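Local atomic coordinates of D-3-phosphoglycerate dehydrogenase (Sulfolobus tokodaii, PDB entry 2EKL), a protein that probably oxidises D-3-phosphoglycerate with NAD as cofactor, a step in amino-acid biosynthesis. Residues Tyr216-Asn230 against Ala241-Ala255. Residues are numbered along the deposited sequence; the frame is centred on the assembly and turned at random.
Sequences YPQFELMKDNVIIVN and ALLDYIKKGKVYAYA
In the NAD-binding Rossmann domain, strands 226-230 and 251-256 run side by side in a parallel sheet, and the helices that precede them, 216-221 and 239-247, meet through Y216, F219 and Y245 on one face of it. CB of F219 sits over one face of the Y245 ring, 3.5 Å from its centroid, a CH-pi contact; the two rings are nearly parallel, 10° apart, but offset so that little of one lies over the other. CB of A241 lies likewise over a face of Y216, whose OH reaches OD2 of D244 (3.1 Å) on the lone pair turned away from the other carboxylate oxygen. Y245 OH donates to OE1 of E220 at 2.6 Å, the carboxylate being met from its anti side and 21° out of its plane. An alanine in place of Y245 would remove both hydroxyl and ring, probably leaving the E220 carboxylate without this partner and opening a gap beside F219 CB.

Strand 226-230, helix 239-247 and strand 251-256 form a beta-alpha-beta crossover, and K250, just before its second strand, links this unit to the C-terminal end of the preceding helix, 216-221. Its chain, CG anti to the backbone N (chi1 -174°) and extended beyond, carries NZ to that end, where it bonds F219 O (2.8 Å) in the carbonyl plane and, weakly, M222 O. That helix end would probably favour the positive charge. In the sheet, I228 is held by two backbone bonds, its N to A253 O and its O to A255 N (2.8 Å), while its CG2 packs against CD1 of Y254. The OH of Y254 accepts from ND2 of N230 (3.1 Å), close to the amide plane; OD1 of N230 bonds S232, beside the NAD-binding T231.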
loop_
_atom_site.group_PDB
_atom_site.type_symbol
_atom_site.label_atom_id
_atom_site.label_comp_id
_atom_site.label_asym_id
_atom_site.label_seq_id
_atom_site.Cartn_x
_atom_site.Cartn_y
_atom_site.Cartn_z
ATOM N N TYR A 216 -23.484 -4.457 -14.938
ATOM C CA TYR A 216 -24.490 -4.874 -13.970
ATOM C C TYR A 216 -24.512 -6.347 -13.574
ATOM O O TYR A 216 -24.566 -6.664 -12.388
ATOM C CB TYR A 216 -25.883 -4.433 -14.429
ATOM C CG TYR A 216 -26.238 -3.056 -13.921
ATOM C CD1 TYR A 216 -26.704 -2.882 -12.617
ATOM C CD2 TYR A 216 -26.051 -1.922 -14.712
ATOM C CE1 TYR A 216 -26.971 -1.618 -12.110
ATOM C CE2 TYR A 216 -26.319 -0.650 -14.213
ATOM C CZ TYR A 216 -26.776 -0.505 -12.913
ATOM O OH TYR A 216 -27.028 0.746 -12.404
ATOM N N PRO A 217 -24.483 -7.269 -14.551
ATOM C CA PRO A 217 -24.504 -8.694 -14.199
ATOM C C PRO A 217 -23.319 -9.096 -13.324
ATOM O O PRO A 217 -23.462 -9.888 -12.391
ATOM C CB PRO A 217 -24.478 -9.387 -15.558
ATOM C CG PRO A 217 -25.150 -8.389 -16.464
ATOM C CD PRO A 217 -24.522 -7.090 -16.011
ATOM N N GLN A 218 -22.151 -8.542 -13.635
ATOM C CA GLN A 218 -20.935 -8.841 -12.887
ATOM C C GLN A 218 -21.019 -8.298 -11.462
ATOM O O GLN A 218 -20.612 -8.968 -10.517
ATOM C CB GLN A 218 -19.712 -8.252 -13.601
ATOM C CG GLN A 218 -19.389 -8.889 -14.959
ATOM C CD GLN A 218 -20.436 -8.598 -16.024
ATOM O OE1 GLN A 218 -20.845 -7.453 -16.214
ATOM N NE2 GLN A 218 -20.863 -9.635 -16.733
ATOM N N PHE A 219 -21.540 -7.085 -11.310
ATOM C CA PHE A 219 -21.685 -6.494 -9.982
ATOM C C PHE A 219 -22.631 -7.342 -9.133
ATOM O O PHE A 219 -22.424 -7.510 -7.933
ATOM C CB PHE A 219 -22.237 -5.066 -10.084
ATOM C CG PHE A 219 -21.179 -4.013 -10.259
ATOM C CD1 PHE A 219 -20.338 -3.669 -9.202
ATOM C CD2 PHE A 219 -21.013 -3.370 -11.480
ATOM C CE1 PHE A 219 -19.347 -2.704 -9.359
ATOM C CE2 PHE A 219 -20.021 -2.400 -11.652
ATOM C CZ PHE A 219 -19.187 -2.067 -10.588
ATOM N N GLU A 220 -23.675 -7.874 -9.760
ATOM C CA GLU A 220 -24.641 -8.691 -9.037
ATOM C C GLU A 220 -24.011 -9.999 -8.555
ATOM O O GLU A 220 -24.340 -10.497 -7.478
ATOM C CB GLU A 220 -25.848 -8.985 -9.936
ATOM C CG GLU A 220 -27.061 -9.550 -9.208
ATOM C CD GLU A 220 -27.542 -8.653 -8.076
ATOM O OE1 GLU A 220 -27.632 -7.424 -8.279
ATOM O OE2 GLU A 220 -27.835 -9.179 -6.982
ATOM N N LEU A 221 -23.100 -10.547 -9.353
ATOM C CA LEU A 221 -22.425 -11.796 -9.015
ATOM C C LEU A 221 -21.415 -11.646 -7.882
ATOM O O LEU A 221 -21.092 -12.615 -7.199
ATOM C CB LEU A 221 -21.697 -12.349 -10.244
ATOM C CG LEU A 221 -22.506 -13.111 -11.298
ATOM C CD1 LEU A 221 -21.700 -13.214 -12.587
ATOM C CD2 LEU A 221 -22.860 -14.495 -10.763
ATOM N N MET A 222 -20.919 -10.430 -7.684
ATOM C CA MET A 222 -19.915 -10.182 -6.660
ATOM C C MET A 222 -20.319 -10.508 -5.231
ATOM O O MET A 222 -21.505 -10.559 -4.890
ATOM C CB MET A 222 -19.456 -8.726 -6.723
ATOM C CG MET A 222 -18.683 -8.376 -7.973
ATOM S SD MET A 222 -18.291 -6.627 -7.982
ATOM C CE MET A 222 -17.810 -6.392 -9.683
ATOM N N LYS A 223 -19.311 -10.734 -4.394
ATOM C CA LYS A 223 -19.544 -11.025 -2.988
ATOM C C LYS A 223 -19.866 -9.714 -2.292
ATOM O O LYS A 223 -19.507 -8.642 -2.778
ATOM C CB LYS A 223 -18.293 -11.624 -2.332
ATOM C CG LYS A 223 -17.881 -12.989 -2.843
ATOM C CD LYS A 223 -16.740 -13.575 -2.006
ATOM C CE LYS A 223 -17.167 -13.786 -0.555
ATOM N NZ LYS A 223 -16.104 -14.418 0.292
ATOM N N ASP A 224 -20.546 -9.799 -1.154
ATOM C CA ASP A 224 -20.863 -8.605 -0.384
ATOM C C ASP A 224 -19.559 -8.080 0.214
ATOM O O ASP A 224 -18.673 -8.862 0.567
ATOM C CB ASP A 224 -21.849 -8.937 0.741
ATOM C CG ASP A 224 -23.214 -9.347 0.221
ATOM O OD1 ASP A 224 -23.750 -8.637 -0.657
ATOM O OD2 ASP A 224 -23.755 -10.371 0.693
ATOM N N ASN A 225 -19.447 -6.760 0.320
ATOM C CA ASN A 225 -18.262 -6.109 0.878
ATOM C C ASN A 225 -17.004 -6.274 0.040
ATOM O O ASN A 225 -15.890 -6.197 0.558
ATOM C CB ASN A 225 -17.993 -6.616 2.295
ATOM C CG ASN A 225 -19.013 -6.119 3.281
ATOM O OD1 ASN A 225 -19.754 -6.901 3.879
ATOM N ND2 ASN A 225 -19.067 -4.802 3.453
ATOM N N VAL A 226 -17.185 -6.489 -1.257
ATOM C CA VAL A 226 -16.054 -6.655 -2.159
ATOM C C VAL A 226 -15.272 -5.348 -2.272
ATOM O O VAL A 226 -15.838 -4.259 -2.143
ATOM C CB VAL A 226 -16.537 -7.088 -3.572
ATOM C CG1 VAL A 226 -17.394 -5.984 -4.196
ATOM C CG2 VAL A 226 -15.348 -7.405 -4.467
ATOM N N ILE A 227 -13.964 -5.469 -2.476
ATOM C CA ILE A 227 -13.092 -4.316 -2.667
ATOM C C ILE A 227 -12.654 -4.420 -4.122
ATOM O O ILE A 227 -12.172 -5.468 -4.559
ATOM C CB ILE A 227 -11.838 -4.371 -1.762
ATOM C CG1 ILE A 227 -12.237 -4.170 -0.300
ATOM C CG2 ILE A 227 -10.840 -3.292 -2.186
ATOM C CD1 ILE A 227 -11.090 -4.353 0.673
ATOM N N ILE A 228 -12.848 -3.349 -4.879
ATOM C CA ILE A 228 -12.473 -3.348 -6.288
ATOM C C ILE A 228 -11.347 -2.352 -6.536
ATOM O O ILE A 228 -11.457 -1.186 -6.168
ATOM C CB ILE A 228 -13.683 -2.968 -7.178
ATOM C CG1 ILE A 228 -14.860 -3.901 -6.882
ATOM C CG2 ILE A 228 -13.295 -3.050 -8.646
ATOM C CD1 ILE A 228 -16.162 -3.513 -7.607
ATOM N N VAL A 229 -10.267 -2.818 -7.158
ATOM C CA VAL A 229 -9.122 -1.956 -7.448
ATOM C C VAL A 229 -8.967 -1.855 -8.956
ATOM O O VAL A 229 -9.096 -2.853 -9.667
ATOM C CB VAL A 229 -7.812 -2.528 -6.847
ATOM C CG1 VAL A 229 -6.648 -1.570 -7.110
ATOM C CG2 VAL A 229 -7.978 -2.744 -5.349
ATOM N N ASN A 230 -8.686 -0.655 -9.450
ATOM C CA ASN A 230 -8.530 -0.469 -10.885
ATOM C C ASN A 230 -7.386 0.474 -11.243
ATOM O O ASN A 230 -7.445 1.666 -10.956
ATOM C CB ASN A 230 -9.840 0.068 -11.481
ATOM C CG ASN A 230 -9.814 0.136 -13.007
ATOM O OD1 ASN A 230 -8.833 -0.246 -13.645
ATOM N ND2 ASN A 230 -10.901 0.624 -13.594
ATOM N N ALA A 241 -23.153 1.867 -12.748
ATOM C CA ALA A 241 -23.500 0.646 -12.033
ATOM C C ALA A 241 -22.698 0.633 -10.730
ATOM O O ALA A 241 -23.209 0.254 -9.677
ATOM C CB ALA A 241 -23.156 -0.580 -12.880
ATOM N N LEU A 242 -21.438 1.057 -10.809
ATOM C CA LEU A 242 -20.573 1.100 -9.632
ATOM C C LEU A 242 -21.175 1.983 -8.545
ATOM O O LEU A 242 -21.276 1.581 -7.389
ATOM C CB LEU A 242 -19.186 1.636 -10.010
ATOM C CG LEU A 242 -18.206 1.854 -8.852
ATOM C CD1 LEU A 242 -17.854 0.520 -8.195
ATOM C CD2 LEU A 242 -16.951 2.539 -9.388
ATOM N N LEU A 243 -21.570 3.196 -8.915
ATOM C CA LEU A 243 -22.157 4.119 -7.952
ATOM C C LEU A 243 -23.399 3.492 -7.324
ATOM O O LEU A 243 -23.634 3.609 -6.123
ATOM C CB LEU A 243 -22.521 5.438 -8.645
ATOM C CG LEU A 243 -23.207 6.508 -7.786
ATOM C CD1 LEU A 243 -22.323 6.890 -6.610
ATOM C CD2 LEU A 243 -23.498 7.725 -8.646
ATOM N N ASP A 244 -24.187 2.816 -8.153
ATOM C CA ASP A 244 -25.405 2.153 -7.707
ATOM C C ASP A 244 -25.078 1.143 -6.610
ATOM O O ASP A 244 -25.683 1.150 -5.533
ATOM C CB ASP A 244 -26.060 1.446 -8.902
ATOM C CG ASP A 244 -27.435 0.889 -8.582
ATOM O OD1 ASP A 244 -27.881 1.008 -7.421
ATOM O OD2 ASP A 244 -28.073 0.330 -9.502
ATOM N N TYR A 245 -24.106 0.277 -6.882
ATOM C CA TYR A 245 -23.718 -0.745 -5.924
ATOM C C TYR A 245 -22.962 -0.232 -4.703
ATOM O O TYR A 245 -22.931 -0.899 -3.669
ATOM C CB TYR A 245 -22.937 -1.846 -6.644
ATOM C CG TYR A 245 -23.854 -2.789 -7.385
ATOM C CD1 TYR A 245 -24.433 -3.883 -6.736
ATOM C CD2 TYR A 245 -24.197 -2.558 -8.715
ATOM C CE1 TYR A 245 -25.335 -4.719 -7.397
ATOM C CE2 TYR A 245 -25.101 -3.389 -9.386
ATOM C CZ TYR A 245 -25.663 -4.465 -8.718
ATOM O OH TYR A 245 -26.547 -5.289 -9.373
ATOM N N ILE A 246 -22.350 0.941 -4.813
ATOM C CA ILE A 246 -21.660 1.519 -3.665
ATOM C C ILE A 246 -22.739 2.085 -2.737
ATOM O O ILE A 246 -22.698 1.895 -1.519
ATOM C CB ILE A 246 -20.690 2.647 -4.090
ATOM C CG1 ILE A 246 -19.435 2.034 -4.721
ATOM C CG2 ILE A 246 -20.309 3.503 -2.885
ATOM C CD1 ILE A 246 -18.404 3.054 -5.169
ATOM N N LYS A 247 -23.723 2.760 -3.324
ATOM C CA LYS A 247 -24.809 3.333 -2.540
ATOM C C LYS A 247 -25.668 2.259 -1.878
ATOM O O LYS A 247 -26.221 2.484 -0.803
ATOM C CB LYS A 247 -25.660 4.253 -3.421
ATOM C CG LYS A 247 -24.898 5.499 -3.857
ATOM C CD LYS A 247 -25.675 6.348 -4.848
ATOM C CE LYS A 247 -26.896 6.984 -4.211
ATOM N NZ LYS A 247 -27.529 7.967 -5.136
ATOM N N LYS A 248 -25.771 1.094 -2.516
ATOM C CA LYS A 248 -26.542 -0.019 -1.962
ATOM C C LYS A 248 -25.803 -0.590 -0.754
ATOM O O LYS A 248 -26.390 -1.288 0.075
ATOM C CB LYS A 248 -26.719 -1.133 -2.999
ATOM C CG LYS A 248 -27.621 -0.791 -4.167
ATOM C CD LYS A 248 -27.678 -1.949 -5.150
ATOM C CE LYS A 248 -28.619 -1.653 -6.303
ATOM N NZ LYS A 248 -28.611 -2.738 -7.319
ATOM N N GLY A 249 -24.508 -0.297 -0.672
ATOM C CA GLY A 249 -23.702 -0.787 0.431
ATOM C C GLY A 249 -22.998 -2.099 0.128
ATOM O O GLY A 249 -22.342 -2.673 1.002
ATOM N N LYS A 250 -23.116 -2.580 -1.106
ATOM C CA LYS A 250 -22.480 -3.842 -1.467
ATOM C C LYS A 250 -20.972 -3.730 -1.634
ATOM O O LYS A 250 -20.225 -4.588 -1.162
ATOM C CB LYS A 250 -23.077 -4.411 -2.757
ATOM C CG LYS A 250 -22.536 -5.800 -3.080
ATOM C CD LYS A 250 -23.260 -6.454 -4.241
ATOM C CE LYS A 250 -22.774 -7.884 -4.427
ATOM N NZ LYS A 250 -23.464 -8.575 -5.550
ATOM N N VAL A 251 -20.527 -2.685 -2.323
ATOM C CA VAL A 251 -19.099 -2.479 -2.549
ATOM C C VAL A 251 -18.495 -1.772 -1.345
ATOM O O VAL A 251 -18.912 -0.669 -0.992
ATOM C CB VAL A 251 -18.861 -1.632 -3.826
ATOM C CG1 VAL A 251 -17.372 -1.360 -4.016
ATOM C CG2 VAL A 251 -19.426 -2.364 -5.043
ATOM N N TYR A 252 -17.524 -2.418 -0.705
ATOM C CA TYR A 252 -16.869 -1.847 0.464
ATOM C C TYR A 252 -16.053 -0.630 0.046
ATOM O O TYR A 252 -16.029 0.394 0.741
ATOM C CB TYR A 252 -15.945 -2.888 1.106
ATOM C CG TYR A 252 -15.264 -2.416 2.369
ATOM C CD1 TYR A 252 -15.948 -2.388 3.585
ATOM C CD2 TYR A 252 -13.936 -1.991 2.348
ATOM C CE1 TYR A 252 -15.323 -1.952 4.753
ATOM C CE2 TYR A 252 -13.301 -1.550 3.513
ATOM C CZ TYR A 252 -14.001 -1.536 4.709
ATOM O OH TYR A 252 -13.385 -1.114 5.866
ATOM N N ALA A 253 -15.385 -0.744 -1.097
ATOM C CA ALA A 253 -14.569 0.350 -1.595
ATOM C C ALA A 253 -14.133 0.141 -3.035
ATOM O O ALA A 253 -14.006 -0.994 -3.505
ATOM C CB ALA A 253 -13.330 0.526 -0.702
ATOM N N TYR A 254 -13.925 1.254 -3.733
ATOM C CA TYR A 254 -13.437 1.241 -5.104
ATOM C C TYR A 254 -12.172 2.095 -5.053
ATOM O O TYR A 254 -12.228 3.282 -4.715
ATOM C CB TYR A 254 -14.448 1.872 -6.071
ATOM C CG TYR A 254 -13.985 1.894 -7.520
ATOM C CD1 TYR A 254 -13.801 0.707 -8.238
ATOM C CD2 TYR A 254 -13.742 3.100 -8.177
ATOM C CE1 TYR A 254 -13.389 0.728 -9.574
ATOM C CE2 TYR A 254 -13.332 3.131 -9.510
ATOM C CZ TYR A 254 -13.157 1.942 -10.201
ATOM O OH TYR A 254 -12.762 1.975 -11.519
ATOM N N ALA A 255 -11.030 1.482 -5.345
ATOM C CA ALA A 255 -9.750 2.192 -5.330
ATOM C C ALA A 255 -9.245 2.237 -6.759
ATOM O O ALA A 255 -9.035 1.196 -7.375
ATOM C CB ALA A 255 -8.755 1.458 -4.435
#